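Local coordinates for 2-aminomuconate 6-semialdehyde dehydrogenase (Burkholderia cenocepacia, PDB 4U3W), which probably oxidises 2-aminomuconate 6-semialdehyde to 2-aminomuconate with NAD+ as electron acceptor, working as a tetramer of the aldehyde dehydrogenase family, at residues S43-R48 / G387-P392; R98-V103 / Q116-D121; A108-P113 / E199-S204; A195-E200 / L224-G229. All coordinates share one frame; numbering follows the deposited sequence.

Contact 1 of 4, residues S43-R48 / G387-P392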
loop_
_atom_site.group_PDB
_atom_site.type_symbol
_atom_site.label_atom_id
_atom_site.label_comp_id
_atom_site.label_asym_id
_atom_site.label_seq_id
_atom_site.Cartn_x
_atom_site.Cartn_y
_atom_site.Cartn_z
ATOM N N SER A 43 -28.233 -14.856 -36.783
ATOM C CA SER A 43 -27.545 -13.586 -37.064
ATOM C C SER A 43 -28.413 -12.347 -36.789
ATOM O O SER A 43 -29.542 -12.269 -37.215
ATOM C CB SER A 43 -27.108 -13.542 -38.539
ATOM O OG SER A 43 -26.703 -12.220 -38.856
ATOM N N PRO A 44 -27.863 -11.327 -36.153
ATOM C CA PRO A 44 -28.660 -10.115 -35.984
ATOM C C PRO A 44 -28.583 -9.213 -37.238
ATOM O O PRO A 44 -29.226 -8.196 -37.313
ATOM C CB PRO A 44 -27.999 -9.452 -34.789
ATOM C CG PRO A 44 -26.548 -9.829 -34.951
ATOM C CD PRO A 44 -26.568 -11.247 -35.465
ATOM N N VAL A 45 -27.757 -9.594 -38.199
ATOM C CA VAL A 45 -27.653 -8.814 -39.447
ATOM C C VAL A 45 -28.750 -9.236 -40.453
ATOM O O VAL A 45 -29.397 -8.375 -41.061
ATOM C CB VAL A 45 -26.295 -8.982 -40.116
ATOM C CG1 VAL A 45 -26.270 -8.233 -41.465
ATOM C CG2 VAL A 45 -25.186 -8.436 -39.196
ATOM N N ASP A 46 -28.959 -10.540 -40.653
ATOM C CA ASP A 46 -29.989 -10.972 -41.631
ATOM C C ASP A 46 -30.887 -12.110 -41.115
ATOM O O ASP A 46 -31.690 -12.681 -41.873
ATOM C CB ASP A 46 -29.350 -11.402 -42.959
ATOM C CG ASP A 46 -28.393 -12.588 -42.793
ATOM O OD1 ASP A 46 -28.455 -13.294 -41.734
ATOM O OD2 ASP A 46 -27.595 -12.815 -43.746
ATOM N N GLY A 47 -30.756 -12.464 -39.845
ATOM C CA GLY A 47 -31.619 -13.510 -39.274
ATOM C C GLY A 47 -31.319 -14.951 -39.655
ATOM O O GLY A 47 -32.008 -15.896 -39.203
ATOM N N ARG A 48 -30.308 -15.173 -40.472
ATOM C CA ARG A 48 -29.978 -16.549 -40.907
ATOM C C ARG A 48 -29.469 -17.354 -39.706
ATOM O O ARG A 48 -28.893 -16.778 -38.774
ATOM C CB ARG A 48 -28.896 -16.530 -42.015
ATOM C CG ARG A 48 -27.439 -16.216 -41.466
ATOM C CD ARG A 48 -26.427 -15.625 -42.484
ATOM N NE ARG A 48 -25.096 -15.434 -41.884
ATOM C CZ ARG A 48 -24.497 -14.262 -41.638
ATOM N NH1 ARG A 48 -25.077 -13.117 -41.974
ATOM N NH2 ARG A 48 -23.286 -14.223 -41.070
ATOM N N GLY A 387 -32.856 -8.662 -40.130
ATOM C CA GLY A 387 -32.013 -8.451 -38.949
ATOM C C GLY A 387 -32.647 -7.478 -37.953
ATOM O O GLY A 387 -33.898 -7.313 -37.895
ATOM N N ALA A 388 -31.800 -6.834 -37.148
ATOM C CA ALA A 388 -32.321 -6.124 -35.978
ATOM C C ALA A 388 -31.827 -4.718 -35.932
ATOM O O ALA A 388 -31.431 -4.234 -34.859
ATOM C CB ALA A 388 -31.929 -6.878 -34.651
ATOM N N PHE A 389 -31.829 -4.033 -37.084
ATOM C CA PHE A 389 -31.280 -2.666 -37.124
ATOM C C PHE A 389 -32.225 -1.594 -36.610
ATOM O O PHE A 389 -33.431 -1.651 -36.850
ATOM C CB PHE A 389 -30.873 -2.270 -38.564
ATOM C CG PHE A 389 -29.706 -3.043 -39.096
ATOM C CD1 PHE A 389 -28.405 -2.579 -38.884
ATOM C CD2 PHE A 389 -29.905 -4.245 -39.775
ATOM C CE1 PHE A 389 -27.310 -3.255 -39.386
ATOM C CE2 PHE A 389 -28.807 -4.961 -40.267
ATOM C CZ PHE A 389 -27.497 -4.463 -40.059
ATOM N N VAL A 390 -31.662 -0.600 -35.932
ATOM C CA VAL A 390 -32.423 0.625 -35.657
ATOM C C VAL A 390 -31.506 1.807 -35.808
ATOM O O VAL A 390 -30.277 1.677 -35.742
ATOM C CB VAL A 390 -33.051 0.691 -34.248
ATOM C CG1 VAL A 390 -34.007 -0.495 -33.995
ATOM C CG2 VAL A 390 -31.959 0.723 -33.195
ATOM N N MET A 391 -32.110 2.974 -36.076
ATOM C CA MET A 391 -31.308 4.181 -36.363
ATOM C C MET A 391 -30.866 4.885 -35.074
ATOM O O MET A 391 -31.582 4.859 -34.065
ATOM C CB MET A 391 -32.091 5.188 -37.260
ATOM C CG MET A 391 -32.424 4.711 -38.690
ATOM S SD MET A 391 -31.048 4.026 -39.643
ATOM C CE MET A 391 -30.223 5.498 -40.193
ATOM N N PRO A 392 -29.681 5.538 -35.116
ATOM C CA PRO A 392 -29.269 6.421 -34.016
ATOM C C PRO A 392 -30.350 7.454 -33.717
ATOM O O PRO A 392 -30.837 8.075 -34.639
ATOM C CB PRO A 392 -28.017 7.153 -34.562
ATOM C CG PRO A 392 -27.620 6.460 -35.816
ATOM C CD PRO A 392 -28.805 5.640 -36.300
#
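The turn of the beta hairpin formed by strands 38-42 and 49-54 leans here on a loop of the aldehyde dehydrogenase catalytic domain, an example of two irregular segments meeting mainly through backbone. The tight part is at Gly387. Its CA lies 3.2 Å from Pro44 O and makes a CA-H...O contact with Val45 O; a CB on this residue would point at the turn and clash with both oxygens. The next residue supplies the single direct hydrogen bond between the segments, Ala388 N donating to Pro44 O over 2.9 Å, in the carbonyl plane although the N-H is bent (138°). Phe389 follows. With CG anti to the carbonyl carbon (chi1 -68°), its ring turns an edge to Val45 O, CE2 standing 3.6 Å from that oxygen, while CZ meets Val45 CG1 more loosely at 4.2 Å. Phe380 packs edge-to-face with the same ring. The buried start of the turn is shaped from within by an ST turn, in which Ser43 OG accepts from Val45 N.

The solvent side is different. Asp46 and Gly47 barely brush Gly387, and exposed Arg48 takes no part. Here Asp46 OD1 accepts from Arg48 N in an Asx turn. One face of the Arg48 guanidinium is turned to Ser43 CB, and Arg48 NH1 forms a salt bridge 3.1 Å long to Asp46 OD2, meeting that oxygen from above the carboxylate plane.

Contact 2 of 4, residues R98-V103 / Q116-D121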
loop_
_atom_site.group_PDB
_atom_site.type_symbol
_atom_site.label_atom_id
_atom_site.label_comp_id
_atom_site.label_asym_id
_atom_site.label_seq_id
_atom_site.Cartn_x
_atom_site.Cartn_y
_atom_site.Cartn_z
ATOM N N ARG A 98 -5.034 -17.151 -33.148
ATOM C CA ARG A 98 -6.261 -17.317 -33.895
ATOM C C ARG A 98 -7.049 -16.010 -33.973
ATOM O O ARG A 98 -8.275 -16.028 -33.964
ATOM C CB ARG A 98 -7.116 -18.436 -33.264
ATOM C CG ARG A 98 -6.404 -19.815 -33.267
ATOM C CD ARG A 98 -7.250 -20.900 -32.625
ATOM N NE ARG A 98 -8.430 -21.227 -33.436
ATOM C CZ ARG A 98 -9.325 -22.117 -33.024
ATOM N NH1 ARG A 98 -9.123 -22.687 -31.858
ATOM N NH2 ARG A 98 -10.405 -22.397 -33.727
ATOM N N PHE A 99 -6.337 -14.879 -34.046
ATOM C CA PHE A 99 -6.967 -13.574 -33.874
ATOM C C PHE A 99 -8.090 -13.352 -34.872
ATOM O O PHE A 99 -9.204 -12.953 -34.487
ATOM C CB PHE A 99 -5.894 -12.453 -33.959
ATOM C CG PHE A 99 -6.421 -11.059 -33.660
ATOM C CD1 PHE A 99 -6.996 -10.288 -34.659
ATOM C CD2 PHE A 99 -6.242 -10.482 -32.406
ATOM C CE1 PHE A 99 -7.437 -8.964 -34.398
ATOM C CE2 PHE A 99 -6.690 -9.157 -32.137
ATOM C CZ PHE A 99 -7.298 -8.424 -33.117
ATOM N N ASP A 100 -7.842 -13.641 -36.155
ATOM C CA ASP A 100 -8.877 -13.413 -37.163
ATOM C C ASP A 100 -10.129 -14.300 -36.990
ATOM O O ASP A 100 -11.240 -13.878 -37.313
ATOM C CB ASP A 100 -8.313 -13.606 -38.566
ATOM C CG ASP A 100 -7.352 -12.488 -38.966
ATOM O OD1 ASP A 100 -7.222 -11.482 -38.232
ATOM O OD2 ASP A 100 -6.731 -12.604 -40.037
ATOM N N GLU A 101 -9.959 -15.537 -36.546
ATOM C CA GLU A 101 -11.107 -16.374 -36.224
ATOM C C GLU A 101 -11.942 -15.783 -35.100
ATOM O O GLU A 101 -13.147 -15.907 -35.107
ATOM C CB GLU A 101 -10.666 -17.780 -35.778
ATOM C CG GLU A 101 -10.235 -18.712 -36.874
ATOM C CD GLU A 101 -9.887 -20.073 -36.315
ATOM O OE1 GLU A 101 -10.821 -20.834 -35.985
ATOM O OE2 GLU A 101 -8.688 -20.365 -36.154
ATOM N N PHE A 102 -11.283 -15.264 -34.061
ATOM C CA PHE A 102 -12.013 -14.703 -32.929
ATOM C C PHE A 102 -12.812 -13.516 -33.392
ATOM O O PHE A 102 -13.984 -13.363 -33.042
ATOM C CB PHE A 102 -11.050 -14.301 -31.798
ATOM C CG PHE A 102 -10.774 -15.427 -30.829
ATOM C CD1 PHE A 102 -9.766 -16.364 -31.070
ATOM C CD2 PHE A 102 -11.564 -15.577 -29.692
ATOM C CE1 PHE A 102 -9.572 -17.426 -30.190
ATOM C CE2 PHE A 102 -11.373 -16.661 -28.795
ATOM C CZ PHE A 102 -10.385 -17.561 -29.035
ATOM N N VAL A 103 -12.171 -12.685 -34.215
ATOM C CA VAL A 103 -12.840 -11.537 -34.804
ATOM C C VAL A 103 -14.071 -11.961 -35.573
ATOM O O VAL A 103 -15.148 -11.396 -35.394
ATOM C CB VAL A 103 -11.859 -10.744 -35.723
ATOM C CG1 VAL A 103 -12.605 -9.643 -36.504
ATOM C CG2 VAL A 103 -10.750 -10.127 -34.841
ATOM N N GLN A 116 -13.956 -2.383 -35.399
ATOM C CA GLN A 116 -14.153 -2.154 -33.974
ATOM C C GLN A 116 -13.983 -3.474 -33.194
ATOM O O GLN A 116 -13.504 -3.488 -32.053
ATOM C CB GLN A 116 -15.541 -1.518 -33.739
ATOM C CG GLN A 116 -15.683 -0.121 -34.407
ATOM C CD GLN A 116 -17.154 0.298 -34.676
ATOM O OE1 GLN A 116 -18.099 -0.308 -34.138
ATOM N NE2 GLN A 116 -17.344 1.336 -35.511
ATOM N N ALA A 117 -14.385 -4.575 -33.815
ATOM C CA ALA A 117 -14.271 -5.903 -33.185
ATOM C C ALA A 117 -12.796 -6.228 -32.994
ATOM O O ALA A 117 -12.397 -6.856 -31.998
ATOM C CB ALA A 117 -14.961 -6.976 -34.052
ATOM N N ARG A 118 -11.996 -5.787 -33.960
ATOM C CA ARG A 118 -10.559 -6.029 -33.933
ATOM C C ARG A 118 -9.910 -5.251 -32.796
ATOM O O ARG A 118 -9.177 -5.826 -31.976
ATOM C CB ARG A 118 -9.911 -5.646 -35.277
ATOM C CG ARG A 118 -10.197 -6.615 -36.438
ATOM C CD ARG A 118 -9.341 -6.235 -37.701
ATOM N NE ARG A 118 -7.904 -6.380 -37.466
ATOM C CZ ARG A 118 -7.222 -7.523 -37.590
ATOM N NH1 ARG A 118 -7.840 -8.639 -37.953
ATOM N NH2 ARG A 118 -5.917 -7.556 -37.338
ATOM N N THR A 119 -10.188 -3.949 -32.710
ATOM C CA THR A 119 -9.463 -3.141 -31.729
ATOM C C THR A 119 -10.061 -3.027 -30.330
ATOM O O THR A 119 -9.312 -2.955 -29.366
ATOM C CB THR A 119 -9.273 -1.731 -32.261
ATOM O OG1 THR A 119 -10.564 -1.208 -32.579
ATOM C CG2 THR A 119 -8.471 -1.785 -33.517
ATOM N N LEU A 120 -11.385 -3.066 -30.199
ATOM C CA LEU A 120 -12.004 -2.955 -28.886
ATOM C C LEU A 120 -12.303 -4.345 -28.325
ATOM O O LEU A 120 -12.013 -4.614 -27.185
ATOM C CB LEU A 120 -13.293 -2.125 -28.945
ATOM N N ASP A 121 -12.868 -5.232 -29.112
ATOM C CA ASP A 121 -13.278 -6.540 -28.540
ATOM C C ASP A 121 -12.126 -7.544 -28.341
ATOM O O ASP A 121 -11.769 -7.905 -27.197
ATOM C CB ASP A 121 -14.357 -7.167 -29.418
ATOM C CG ASP A 121 -15.694 -6.361 -29.403
ATOM O OD1 ASP A 121 -16.548 -6.574 -28.511
ATOM O OD2 ASP A 121 -15.914 -5.536 -30.300
HETATM O O HOH W 1 -4.896 -10.216 -37.764
#
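This is a helix-helix contact between consecutive helices, 99-110 and 114-138, in what is, by family, the coenzyme-binding domain; it has an apolar floor and a charged, exposed edge. The axes of segments 99-103 and 116-121 approach to 9.9 Å and cross at 104°. On the floor, the two methyls of Val103 straddle Arg118 CG, CG1 and CG2 each 3.9 Å from it, and Val103 CG1 also faces Ala117 CB at 4.3 Å. Ile122, one turn further along the second helix, continues this packing against Phe99, Phe102 and Val103.

Phe99 bridges floor and edge. Its CG is anti to the backbone N (chi1 -174°), which sends the ring across to the second helix, where CZ meets Arg118 O in the plane of the ring at 3.4 Å. The side chain of Arg118 bends at chi3 (64°) and folds back to the rim of this ring, so that Phe99 CE1 lies over the centre of one guanidinium face, 3.5 Å from Arg118 CZ, with the two planes well away from parallel. Arg118 NH1 then forms a salt bridge to Asp100 OD1 at 2.9 Å; the oxygen lies in the guanidinium plane but is met from above its own carboxylate. Water 1 completes the grip, donating to Asp100 OD1 and accepting from Arg118 NH2. Two successive helices joined by a brief connection and packed nearly crosswise fit an alpha-alpha corner.

Contact 3 of 4, residues A108-P113 / E199-S204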
loop_
_atom_site.group_PDB
_atom_site.type_symbol
_atom_site.label_atom_id
_atom_site.label_comp_id
_atom_site.label_asym_id
_atom_site.label_seq_id
_atom_site.Cartn_x
_atom_site.Cartn_y
_atom_site.Cartn_z
ATOM N N ALA A 108 -19.861 -12.283 -36.282
ATOM C CA ALA A 108 -21.026 -13.080 -36.728
ATOM C C ALA A 108 -22.149 -13.054 -35.682
ATOM O O ALA A 108 -23.323 -12.889 -36.041
ATOM C CB ALA A 108 -20.605 -14.520 -37.030
ATOM N N ASP A 109 -21.785 -13.192 -34.390
ATOM C CA ASP A 109 -22.741 -13.161 -33.280
ATOM C C ASP A 109 -23.374 -11.789 -33.030
ATOM O O ASP A 109 -24.559 -11.705 -32.691
ATOM C CB ASP A 109 -22.057 -13.608 -31.981
ATOM C CG ASP A 109 -21.945 -15.125 -31.851
ATOM O OD1 ASP A 109 -22.262 -15.877 -32.812
ATOM O OD2 ASP A 109 -21.438 -15.547 -30.784
ATOM N N THR A 110 -22.593 -10.723 -33.148
ATOM C CA THR A 110 -23.076 -9.404 -32.733
ATOM C C THR A 110 -23.352 -8.393 -33.847
ATOM O O THR A 110 -24.032 -7.422 -33.597
ATOM C CB THR A 110 -22.093 -8.715 -31.807
ATOM O OG1 THR A 110 -20.897 -8.399 -32.548
ATOM C CG2 THR A 110 -21.793 -9.663 -30.601
ATOM N N GLY A 111 -22.849 -8.613 -35.054
ATOM C CA GLY A 111 -23.023 -7.644 -36.138
ATOM C C GLY A 111 -22.076 -6.459 -36.024
ATOM O O GLY A 111 -22.187 -5.507 -36.771
ATOM N N ARG A 112 -21.131 -6.517 -35.080
ATOM C CA ARG A 112 -20.295 -5.349 -34.764
ATOM C C ARG A 112 -19.372 -5.031 -35.941
ATOM O O ARG A 112 -18.855 -5.945 -36.552
ATOM C CB ARG A 112 -19.446 -5.621 -33.513
ATOM C CG ARG A 112 -18.794 -4.340 -32.917
ATOM C CD ARG A 112 -18.556 -4.452 -31.398
ATOM N NE ARG A 112 -17.652 -3.402 -30.908
ATOM C CZ ARG A 112 -17.996 -2.123 -30.778
ATOM N NH1 ARG A 112 -19.224 -1.747 -31.073
ATOM N NH2 ARG A 112 -17.133 -1.222 -30.343
ATOM N N PRO A 113 -19.202 -3.753 -36.283
ATOM C CA PRO A 113 -18.318 -3.452 -37.429
ATOM C C PRO A 113 -16.922 -4.080 -37.233
ATOM O O PRO A 113 -16.371 -4.054 -36.105
ATOM C CB PRO A 113 -18.249 -1.912 -37.430
ATOM C CG PRO A 113 -19.621 -1.484 -36.914
ATOM C CD PRO A 113 -19.952 -2.572 -35.825
ATOM N N GLU A 199 -26.806 -16.765 -24.278
ATOM C CA GLU A 199 -27.367 -17.597 -25.329
ATOM C C GLU A 199 -27.320 -16.854 -26.688
ATOM O O GLU A 199 -27.287 -17.502 -27.716
ATOM C CB GLU A 199 -28.821 -18.041 -25.004
ATOM C CG GLU A 199 -29.819 -16.878 -24.828
ATOM C CD GLU A 199 -29.892 -16.337 -23.386
ATOM O OE1 GLU A 199 -28.963 -16.565 -22.557
ATOM O OE2 GLU A 199 -30.888 -15.650 -23.074
ATOM N N GLU A 200 -27.292 -15.511 -26.706
ATOM C CA GLU A 200 -27.197 -14.773 -27.965
ATOM C C GLU A 200 -25.809 -14.809 -28.602
ATOM O O GLU A 200 -25.669 -14.574 -29.838
ATOM C CB GLU A 200 -27.544 -13.281 -27.761
ATOM C CG GLU A 200 -28.988 -13.004 -27.320
ATOM C CD GLU A 200 -30.006 -13.319 -28.427
ATOM O OE1 GLU A 200 -29.631 -13.485 -29.618
ATOM O OE2 GLU A 200 -31.191 -13.391 -28.094
ATOM N N THR A 201 -24.788 -14.982 -27.747
ATOM C CA THR A 201 -23.393 -14.847 -28.190
ATOM C C THR A 201 -22.488 -15.952 -27.667
ATOM O O THR A 201 -21.582 -15.732 -26.817
ATOM C CB THR A 201 -22.818 -13.410 -27.783
ATOM O OG1 THR A 201 -22.898 -13.238 -26.360
ATOM C CG2 THR A 201 -23.670 -12.305 -28.447
ATOM N N PRO A 202 -22.690 -17.172 -28.203
ATOM C CA PRO A 202 -21.933 -18.338 -27.756
ATOM C C PRO A 202 -20.563 -18.547 -28.435
ATOM O O PRO A 202 -19.795 -19.368 -27.944
ATOM C CB PRO A 202 -22.873 -19.506 -28.142
ATOM C CG PRO A 202 -23.572 -18.994 -29.413
ATOM C CD PRO A 202 -23.813 -17.535 -29.104
ATOM N N SER A 203 -20.313 -17.904 -29.579
ATOM C CA SER A 203 -19.247 -18.375 -30.485
ATOM C C SER A 203 -17.831 -18.077 -30.008
ATOM O O SER A 203 -16.972 -18.984 -30.030
ATOM C CB SER A 203 -19.422 -17.784 -31.900
ATOM O OG SER A 203 -20.735 -18.137 -32.362
ATOM N N SER A 204 -17.551 -16.826 -29.615
ATOM C CA SER A 204 -16.190 -16.508 -29.175
ATOM C C SER A 204 -15.829 -17.202 -27.853
ATOM O O SER A 204 -14.661 -17.597 -27.648
ATOM C CB SER A 204 -15.970 -14.979 -29.082
ATOM O OG SER A 204 -16.681 -14.357 -28.014
HETATM O O HOH W 2 -19.369 -14.534 -29.475
#
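The carboxylate of Asp109 carries this contact, meeting Ser203 with both oxygens. Ser203 OG donates to Asp109 OD1 over 2.8 Å, and Ser203 N donates to Asp109 OD2 over 2.9 Å in a fairly straight bond (160°). Each oxygen uses its syn lone pair, so the serine's hydroxyl and amide sit together across the mouth of the carboxylate. Asp109 CG stands anti to the carbonyl carbon (chi1 -81°), directing the group at the backbone opposite. Water 2 extends the grip by one residue: it donates to Asp109 OD2 at 2.6 Å and accepts from Ser204 N at 2.9 Å. The ring of Pro202 lies alongside, its CD 3.5 Å from Asp109 OD2. Next to this, the methyls Thr110 CG2 and Thr201 CG2 touch at 3.9 Å.

Segment 199-204 leads into helix 203-214, the crossover helix of a beta-alpha-beta unit whose parallel strands are 192-196 and 222-224. A buried carboxylate that accepts one amide directly and a second through water near the start of such a helix would probably stay ionised, favoured by the helix dipole and the surrounding donors.

In the next shell, Asn41 of strand 38-42 donates through ND2 to Asp109 OD1. Glu106, one turn earlier on helix 99-110, receives Ser204 OG on its carboxylate and Thr110 OG1 on its backbone oxygen. Thr110 OG1 in turn accepts from Arg112 N, an ST turn through which the chain leaves the helix, with Gly111 at positive phi between them. Further out, Glu200 binds a magnesium ion together with Leu42.

Contact 4 of 4, residues A195-E200 / L224-G229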
loop_
_atom_site.group_PDB
_atom_site.type_symbol
_atom_site.label_atom_id
_atom_site.label_comp_id
_atom_site.label_asym_id
_atom_site.label_seq_id
_atom_site.Cartn_x
_atom_site.Cartn_y
_atom_site.Cartn_z
ATOM N N ALA A 195 -18.408 -21.382 -16.555
ATOM C CA ALA A 195 -18.792 -20.139 -17.182
ATOM C C ALA A 195 -19.898 -20.343 -18.199
ATOM O O ALA A 195 -19.799 -21.198 -19.063
ATOM C CB ALA A 195 -17.587 -19.492 -17.874
ATOM N N LYS A 196 -20.910 -19.492 -18.120
ATOM C CA LYS A 196 -22.047 -19.587 -19.037
ATOM C C LYS A 196 -22.210 -18.284 -19.811
ATOM O O LYS A 196 -22.673 -17.306 -19.249
ATOM C CB LYS A 196 -23.356 -19.848 -18.312
ATOM C CG LYS A 196 -24.516 -20.178 -19.433
ATOM C CD LYS A 196 -25.867 -19.781 -19.039
ATOM C CE LYS A 196 -26.240 -18.375 -19.266
ATOM N NZ LYS A 196 -26.710 -18.058 -20.639
ATOM N N PRO A 197 -21.824 -18.269 -21.089
ATOM C CA PRO A 197 -21.972 -17.029 -21.880
ATOM C C PRO A 197 -23.411 -16.865 -22.299
ATOM O O PRO A 197 -24.248 -17.797 -22.174
ATOM C CB PRO A 197 -21.090 -17.262 -23.099
ATOM C CG PRO A 197 -21.178 -18.843 -23.305
ATOM C CD PRO A 197 -21.274 -19.397 -21.866
ATOM N N SER A 198 -23.721 -15.679 -22.793
ATOM C CA SER A 198 -25.084 -15.415 -23.222
ATOM C C SER A 198 -25.530 -16.343 -24.354
ATOM O O SER A 198 -24.745 -16.720 -25.235
ATOM C CB SER A 198 -25.264 -13.946 -23.659
ATOM O OG SER A 198 -26.567 -13.825 -24.196
ATOM N N GLU A 199 -26.806 -16.765 -24.278
ATOM C CA GLU A 199 -27.367 -17.597 -25.329
ATOM C C GLU A 199 -27.320 -16.854 -26.688
ATOM O O GLU A 199 -27.287 -17.502 -27.716
ATOM C CB GLU A 199 -28.821 -18.041 -25.004
ATOM C CG GLU A 199 -29.819 -16.878 -24.828
ATOM C CD GLU A 199 -29.892 -16.337 -23.386
ATOM O OE1 GLU A 199 -28.963 -16.565 -22.557
ATOM O OE2 GLU A 199 -30.888 -15.650 -23.074
ATOM N N GLU A 200 -27.292 -15.511 -26.706
ATOM C CA GLU A 200 -27.197 -14.773 -27.965
ATOM C C GLU A 200 -25.809 -14.809 -28.602
ATOM O O GLU A 200 -25.669 -14.574 -29.838
ATOM C CB GLU A 200 -27.544 -13.281 -27.761
ATOM C CG GLU A 200 -28.988 -13.004 -27.320
ATOM C CD GLU A 200 -30.006 -13.319 -28.427
ATOM O OE1 GLU A 200 -29.631 -13.485 -29.618
ATOM O OE2 GLU A 200 -31.191 -13.391 -28.094
ATOM N N LEU A 224 -17.049 -24.692 -19.791
ATOM C CA LEU A 224 -18.005 -23.858 -20.521
ATOM C C LEU A 224 -19.337 -24.575 -20.640
ATOM O O LEU A 224 -19.387 -25.729 -21.078
ATOM C CB LEU A 224 -17.483 -23.558 -21.930
ATOM C CG LEU A 224 -18.445 -22.701 -22.771
ATOM C CD1 LEU A 224 -18.371 -21.277 -22.297
ATOM C CD2 LEU A 224 -17.935 -22.756 -24.197
ATOM N N ILE A 225 -20.406 -23.946 -20.192
ATOM C CA ILE A 225 -21.747 -24.521 -20.365
ATOM C C ILE A 225 -22.615 -23.541 -21.131
ATOM O O ILE A 225 -22.663 -22.349 -20.772
ATOM C CB ILE A 225 -22.444 -24.832 -19.026
ATOM C CG1 ILE A 225 -22.182 -23.687 -18.036
ATOM C CG2 ILE A 225 -21.916 -26.148 -18.428
ATOM C CD1 ILE A 225 -23.082 -23.755 -16.783
ATOM N N HIS A 226 -23.283 -24.023 -22.162
ATOM C CA HIS A 226 -24.171 -23.167 -22.917
ATOM C C HIS A 226 -25.602 -23.302 -22.466
ATOM O O HIS A 226 -26.033 -24.375 -21.934
ATOM C CB HIS A 226 -24.125 -23.470 -24.405
ATOM C CG HIS A 226 -22.848 -23.038 -25.071
ATOM N ND1 HIS A 226 -22.462 -21.700 -25.188
ATOM C CD2 HIS A 226 -21.851 -23.761 -25.642
ATOM C CE1 HIS A 226 -21.333 -21.632 -25.855
ATOM N NE2 HIS A 226 -20.929 -22.865 -26.141
ATOM N N GLY A 227 -26.350 -22.229 -22.694
ATOM C CA GLY A 227 -27.773 -22.298 -22.428
ATOM C C GLY A 227 -28.391 -20.981 -22.095
ATOM O O GLY A 227 -27.728 -19.947 -22.169
ATOM N N HIS A 228 -29.656 -21.038 -21.705
ATOM C CA HIS A 228 -30.399 -19.851 -21.367
ATOM C C HIS A 228 -30.215 -19.461 -19.906
ATOM O O HIS A 228 -29.355 -20.003 -19.226
ATOM C CB HIS A 228 -31.892 -20.058 -21.751
ATOM C CG HIS A 228 -32.094 -19.979 -23.227
ATOM N ND1 HIS A 228 -31.575 -20.929 -24.089
ATOM C CD2 HIS A 228 -32.690 -19.039 -24.012
ATOM C CE1 HIS A 228 -31.886 -20.605 -25.338
ATOM N NE2 HIS A 228 -32.536 -19.450 -25.322
ATOM N N GLY A 229 -30.979 -18.477 -19.445
ATOM C CA GLY A 229 -30.750 -17.889 -18.122
ATOM C C GLY A 229 -31.830 -18.368 -17.162
ATOM O O GLY A 229 -31.698 -19.392 -16.524
HETATM O O HOH W 3 -24.770 -20.102 -24.138
HETATM O O HOH W 4 -32.374 -16.758 -21.051
#
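Parallel strands 192-196 and 222-224, the two arms of a beta-alpha-beta crossover, run out side by side here, with Ile225 N donating a nearly straight bond (168°) to Ala195 O. Beyond that bond Lys196 takes over. Its CB packs 4.0 Å from Ile225 CG1. CG, anti to the backbone N, slides to within 3.2 Å of Ile225 O. Bends at chi3 and chi4 (both 83°) then curl the chain along the opposite backbone, so that CD and CE each pass 3.5 Å from His228 O. At the tip, NZ donates to Gly227 O over 2.6 Å and to Pro197 O over 2.9 Å, both from above the carbonyl planes, and forms a weak salt bridge with Glu199 OE1. These oxygens fix the ammonium and probably stabilise its charge. Lys196 to Glu199 spell Lys-Pro-Ser-Glu, a sequence that in related dehydrogenases borders the adenosine ribose of NAD.

Water 3 joins Pro197 O, His226 ND1 and Gly227 N, while His226 NE2 pairs with Thr206. Glu55 holds His228 ND1, and over the face of that imidazole Glu199 CB sits 3.9 Å from the centroid, 5° off the ring normal.

Overall arrangement
From the N terminus, the chain first passes the hairpin turn 43-48, whose partner 387-392 comes only in the catalytic domain; contact 1 therefore closes the longest loop and encloses the other three. Contact 2 closes a short one between consecutive helices. Contact 3 opens inside contact 2, at 108-113, and closes at 199-204, so the two cross; they share helix 99-110 and are joined by the Asp121-Arg112 salt bridge. Contact 4 starts where contact 3 ends, with Glu199 and Glu200 in both, and follows contact 2 in series. Pro44 and Val45 pack on 108-111, joining the hairpin turn to the end of helix 99-110, which contact 3 ties to the crossover.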